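Local coordinates for periplasmic solute binding protein (Candidatus liberibacter, PDB 4CL2) that binds manganese and zinc ions in the periplasm and probably delivers them to an ABC importer for uptake into the cell, at residues E102-A107 against L175-E180; V169-C174 against L187-I192. One frame throughout, in Å; residues are numbered along the deposited sequence.

Contact 1 (E102-A107 against L175-E180); sequences EPNPHA and LVYLAE. With MN (manganese (II) ion), chain L.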
# COMPACT_ATOMS: atom_id res chain seq x y z
N GLU A 102 13.70 11.47 -0.01
CA GLU A 102 12.32 11.36 -0.54
C GLU A 102 11.56 10.23 0.17
O GLU A 102 12.17 9.22 0.50
CB GLU A 102 12.34 11.05 -2.04
CG GLU A 102 12.88 12.18 -2.90
CD GLU A 102 11.89 13.32 -3.08
OE1 GLU A 102 11.25 13.74 -2.09
OE2 GLU A 102 11.76 13.80 -4.23
N PRO A 103 10.24 10.38 0.38
CA PRO A 103 9.58 9.36 1.19
C PRO A 103 9.21 8.12 0.40
O PRO A 103 8.86 8.19 -0.78
CB PRO A 103 8.26 10.03 1.62
CG PRO A 103 7.98 10.99 0.55
CD PRO A 103 9.34 11.52 0.13
N ASN A 104 9.28 6.99 1.07
CA ASN A 104 8.76 5.73 0.51
C ASN A 104 7.22 5.77 0.68
O ASN A 104 6.69 6.05 1.75
CB ASN A 104 9.37 4.58 1.29
CG ASN A 104 8.99 3.22 0.71
OD1 ASN A 104 7.82 2.90 0.52
ND2 ASN A 104 10.00 2.41 0.46
N PRO A 105 6.47 5.52 -0.39
CA PRO A 105 5.04 5.74 -0.28
C PRO A 105 4.19 4.63 0.31
O PRO A 105 3.01 4.82 0.56
CB PRO A 105 4.61 5.94 -1.74
CG PRO A 105 5.63 5.22 -2.53
CD PRO A 105 6.91 5.32 -1.79
N HIS A 106 4.77 3.46 0.55
CA HIS A 106 4.04 2.22 0.77
C HIS A 106 3.53 2.07 2.23
O HIS A 106 3.60 0.98 2.79
CB HIS A 106 4.88 1.01 0.46
CG HIS A 106 5.33 0.97 -0.97
ND1 HIS A 106 6.57 1.46 -1.36
CD2 HIS A 106 4.77 0.41 -2.07
CE1 HIS A 106 6.72 1.25 -2.67
NE2 HIS A 106 5.65 0.62 -3.11
N ALA A 107 2.97 3.12 2.74
CA ALA A 107 2.57 3.17 4.18
C ALA A 107 1.40 2.26 4.47
O ALA A 107 1.21 1.85 5.65
CB ALA A 107 2.21 4.62 4.55
N LEU A 175 7.91 -3.09 1.64
CA LEU A 175 7.54 -3.61 2.99
C LEU A 175 8.20 -2.84 4.09
O LEU A 175 8.17 -3.29 5.27
CB LEU A 175 7.85 -5.11 3.20
CG LEU A 175 7.12 -6.06 2.25
CD1 LEU A 175 7.48 -7.51 2.54
CD2 LEU A 175 5.61 -5.87 2.22
N VAL A 176 8.77 -1.67 3.81
CA VAL A 176 9.53 -0.97 4.84
C VAL A 176 8.62 -0.55 6.02
O VAL A 176 9.09 -0.59 7.18
CB VAL A 176 10.33 0.21 4.33
CG1 VAL A 176 11.35 -0.28 3.31
CG2 VAL A 176 9.44 1.29 3.71
N TYR A 177 7.40 -0.15 5.73
CA TYR A 177 6.43 0.14 6.80
C TYR A 177 5.95 -1.08 7.57
O TYR A 177 5.74 -0.99 8.82
CB TYR A 177 5.28 0.95 6.29
CG TYR A 177 5.68 2.34 5.79
CD1 TYR A 177 6.09 2.54 4.45
CD2 TYR A 177 5.66 3.44 6.63
CE1 TYR A 177 6.46 3.80 4.00
CE2 TYR A 177 6.02 4.69 6.18
CZ TYR A 177 6.42 4.89 4.84
OH TYR A 177 6.79 6.15 4.44
N LEU A 178 5.74 -2.22 6.89
CA LEU A 178 5.47 -3.47 7.57
C LEU A 178 6.60 -3.85 8.54
O LEU A 178 6.38 -4.31 9.65
CB LEU A 178 5.24 -4.60 6.58
CG LEU A 178 4.63 -5.85 7.17
CD1 LEU A 178 3.24 -5.55 7.69
CD2 LEU A 178 4.59 -6.97 6.16
N ALA A 179 7.86 -3.76 8.06
CA ALA A 179 9.02 -4.05 8.86
C ALA A 179 9.04 -3.20 10.14
O ALA A 179 9.31 -3.70 11.23
CB ALA A 179 10.31 -3.82 8.04
N GLU A 180 8.75 -1.91 10.00
CA GLU A 180 8.76 -0.99 11.15
C GLU A 180 7.60 -1.30 12.13
O GLU A 180 7.77 -1.16 13.33
CB GLU A 180 8.70 0.46 10.66
CG GLU A 180 8.94 1.53 11.74
CD GLU A 180 7.68 1.90 12.51
OE1 GLU A 180 6.59 1.54 12.05
OE2 GLU A 180 7.81 2.45 13.63
MN MN L . 5.25 0.78 -5.48
O HOH W 1 5.72 -0.78 3.41

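Contact 2 (V169-C174 against L187-I192); sequences VTSEGC and LYLWPI. With MN (manganese (II) ion), chain L.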
# COMPACT_ATOMS: atom_id res chain seq x y z
N VAL A 169 12.67 -9.37 2.73
CA VAL A 169 13.51 -9.06 1.52
C VAL A 169 12.69 -9.16 0.23
O VAL A 169 12.09 -10.16 -0.07
CB VAL A 169 14.71 -10.00 1.43
CG1 VAL A 169 15.64 -9.63 0.24
CG2 VAL A 169 15.49 -9.94 2.74
N THR A 170 12.62 -8.05 -0.45
CA THR A 170 11.69 -7.91 -1.56
C THR A 170 12.45 -7.27 -2.72
O THR A 170 13.65 -6.99 -2.61
CB THR A 170 10.50 -7.04 -1.23
OG1 THR A 170 10.98 -5.78 -0.79
CG2 THR A 170 9.63 -7.66 -0.15
N SER A 171 11.74 -7.06 -3.82
CA SER A 171 12.38 -6.49 -5.00
C SER A 171 12.24 -4.96 -4.86
O SER A 171 13.27 -4.27 -4.72
CB SER A 171 11.69 -7.03 -6.30
OG SER A 171 11.98 -8.43 -6.39
N GLU A 172 11.06 -4.45 -5.02
CA GLU A 172 10.76 -3.06 -4.64
C GLU A 172 10.76 -2.91 -3.12
O GLU A 172 10.46 -3.85 -2.40
CB GLU A 172 9.36 -2.66 -5.14
CG GLU A 172 9.12 -1.15 -5.08
CD GLU A 172 7.68 -0.77 -5.37
OE1 GLU A 172 6.75 -1.47 -4.98
OE2 GLU A 172 7.43 0.28 -5.91
N GLY A 173 11.11 -1.71 -2.62
CA GLY A 173 11.06 -1.46 -1.13
C GLY A 173 9.65 -1.27 -0.63
O GLY A 173 9.30 -0.23 -0.02
N CYS A 174 8.81 -2.27 -0.82
CA CYS A 174 7.40 -2.16 -0.56
C CYS A 174 7.00 -2.52 0.87
O CYS A 174 5.86 -2.34 1.21
CB CYS A 174 6.63 -3.07 -1.54
SG CYS A 174 7.15 -4.79 -1.54
N LEU A 187 15.26 -5.42 3.38
CA LEU A 187 16.29 -5.32 2.35
C LEU A 187 15.52 -5.39 1.05
O LEU A 187 14.48 -6.04 0.99
CB LEU A 187 17.24 -6.49 2.39
CG LEU A 187 18.59 -6.46 3.09
CD1 LEU A 187 19.26 -7.79 2.74
CD2 LEU A 187 19.44 -5.29 2.59
N TYR A 188 16.00 -4.66 0.05
CA TYR A 188 15.30 -4.62 -1.23
C TYR A 188 16.25 -4.21 -2.32
O TYR A 188 17.38 -3.76 -2.05
CB TYR A 188 14.04 -3.75 -1.20
CG TYR A 188 14.25 -2.40 -0.61
CD1 TYR A 188 14.76 -1.36 -1.37
CD2 TYR A 188 14.00 -2.17 0.76
CE1 TYR A 188 14.96 -0.10 -0.80
CE2 TYR A 188 14.22 -0.93 1.33
CZ TYR A 188 14.65 0.09 0.56
OH TYR A 188 14.85 1.31 1.17
N LEU A 189 15.79 -4.34 -3.56
CA LEU A 189 16.64 -4.10 -4.75
C LEU A 189 16.49 -2.68 -5.36
O LEU A 189 17.44 -2.17 -5.97
CB LEU A 189 16.32 -5.18 -5.81
CG LEU A 189 16.36 -6.62 -5.33
CD1 LEU A 189 16.16 -7.62 -6.48
CD2 LEU A 189 17.68 -6.92 -4.67
N TRP A 190 15.32 -2.08 -5.21
CA TRP A 190 15.04 -0.68 -5.59
C TRP A 190 13.93 -0.13 -4.75
O TRP A 190 12.99 -0.82 -4.41
CB TRP A 190 14.78 -0.55 -7.14
CG TRP A 190 13.65 -1.45 -7.62
CD1 TRP A 190 12.33 -1.21 -7.53
CD2 TRP A 190 13.76 -2.78 -8.19
NE1 TRP A 190 11.61 -2.26 -8.06
CE2 TRP A 190 12.46 -3.23 -8.45
CE3 TRP A 190 14.82 -3.59 -8.50
CZ2 TRP A 190 12.22 -4.49 -8.99
CZ3 TRP A 190 14.57 -4.84 -9.09
CH2 TRP A 190 13.27 -5.25 -9.34
N PRO A 191 13.97 1.18 -4.39
CA PRO A 191 12.97 1.74 -3.44
C PRO A 191 11.51 1.77 -3.97
O PRO A 191 10.56 1.39 -3.26
CB PRO A 191 13.45 3.21 -3.25
CG PRO A 191 14.86 3.23 -3.75
CD PRO A 191 15.02 2.15 -4.78
N ILE A 192 11.38 2.20 -5.22
CA ILE A 192 10.13 2.38 -5.96
C ILE A 192 10.26 1.86 -7.42
O ILE A 192 11.29 1.99 -8.05
CB ILE A 192 9.69 3.88 -5.94
CG1 ILE A 192 9.74 4.43 -4.51
CG2 ILE A 192 8.27 4.04 -6.48
CD1 ILE A 192 9.42 5.91 -4.37
MN MN L . 5.25 0.78 -5.48

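Contact 1 (E102-A107 against L175-E180)
Asn104 OD1, 3.8 Å from Tyr177 CE1, is gripped by two donors of His106. The backbone N of His106 lies in the carbonyl plane at 3.1 Å from OD1, closing an Asx turn, while His106 ND1 approaches OD1 to 2.7 Å, tilted 25° from that plane but with OD1 almost in the imidazole plane. With CG of Asn104 anti to the backbone N (chi1 -175°), the amide is carried toward helix 176-182 and meets Val176 tip to tip, Asn104 ND2 standing 3.5 Å from Val176 CG2. The Tyr177 ring slides past the amide in the opposite direction, their planes 75° apart, and its OH donates to Asn104 O over 2.7 Å, in the carbonyl plane; the same hydroxyl also bonds Ile91 N. Over one face of this ring sits Ala107 CA, 3.7 Å from the centroid in a CH-pi contact, with CB near the CE2 side. A water at the ring edge donates to His106 O and accepts from Tyr177 N, joining the loop to the first turn of the helix. The ND1 bond restricts rotation of the His106 imidazole, whose NE2 binds the manganese ion at 2.4 Å. Asn104 is thus a second-shell residue that positions a metal ligand, and its side-chain oxygen OD1, by accepting from ND1, probably makes NE2 somewhat more electron-rich toward the ion.

Contact 2 (V169-C174 against L187-I192)
CG of Glu172 is anti to the backbone N (chi1 -166°) and the chain runs on extended past Trp190 and Ile192 to the metal, whereas Trp190 has CG between its backbone N and carbonyl carbon (chi1 56°), and its indole packs against Ser171 and Glu172. Ser171 O lies over the centre of one indole face, Glu172 CA over the same ring system, and Ser171 CB 3.7 Å from Trp190 CZ2. Tyr188 receives Gly173 CA over one face, 3.6 Å from the ring centroid. The parallel strand pairing includes Thr170 N to Leu187 O. Where both chains turn a corner, Ser171 O takes two bonds, 2.8 Å from Leu189 N and 3.0 Å from Trp190 N, and Gly173 N follows with 2.7 Å to Trp190 O and a weak bond to Pro191 O. Thr170 OG1 donates within its own segment to Glu172 O at 2.6 Å. The bonds between the segments tie together the corners that follow strands 167-170 and 185-188 of a beta-alpha-beta unit, with helix 176-182 between. Glu172 OE2, which also accepts from Asn193 N, binds manganese at 2.3 Å, with OE1 longer at 2.8 Å; the carboxylate is therefore gripped unevenly, and the ion probably favours its charged form.

Contacts 1 and 2, whose centres are about 10 Å apart, meet at the manganese ion: the loop 102-107 supplies His106, the turn in 169-174 supplies Glu172, and Asp247 completes the protein ligands seen here. His106 NE2 and Glu172 OE1 come within 3.0 Å as they converge on the ion. A second tie joins the two contacts where Asn104 ND2 hydrogen-bonds Gly173 O at 2.8 Å, so the amide that steadies one ligand also reaches the residue following the other. Leu175 CD1 also packs 3.5 Å from Thr170 CG2, joining the helix start of contact 1 to the strand of contact 2 within the same beta-alpha-beta unit.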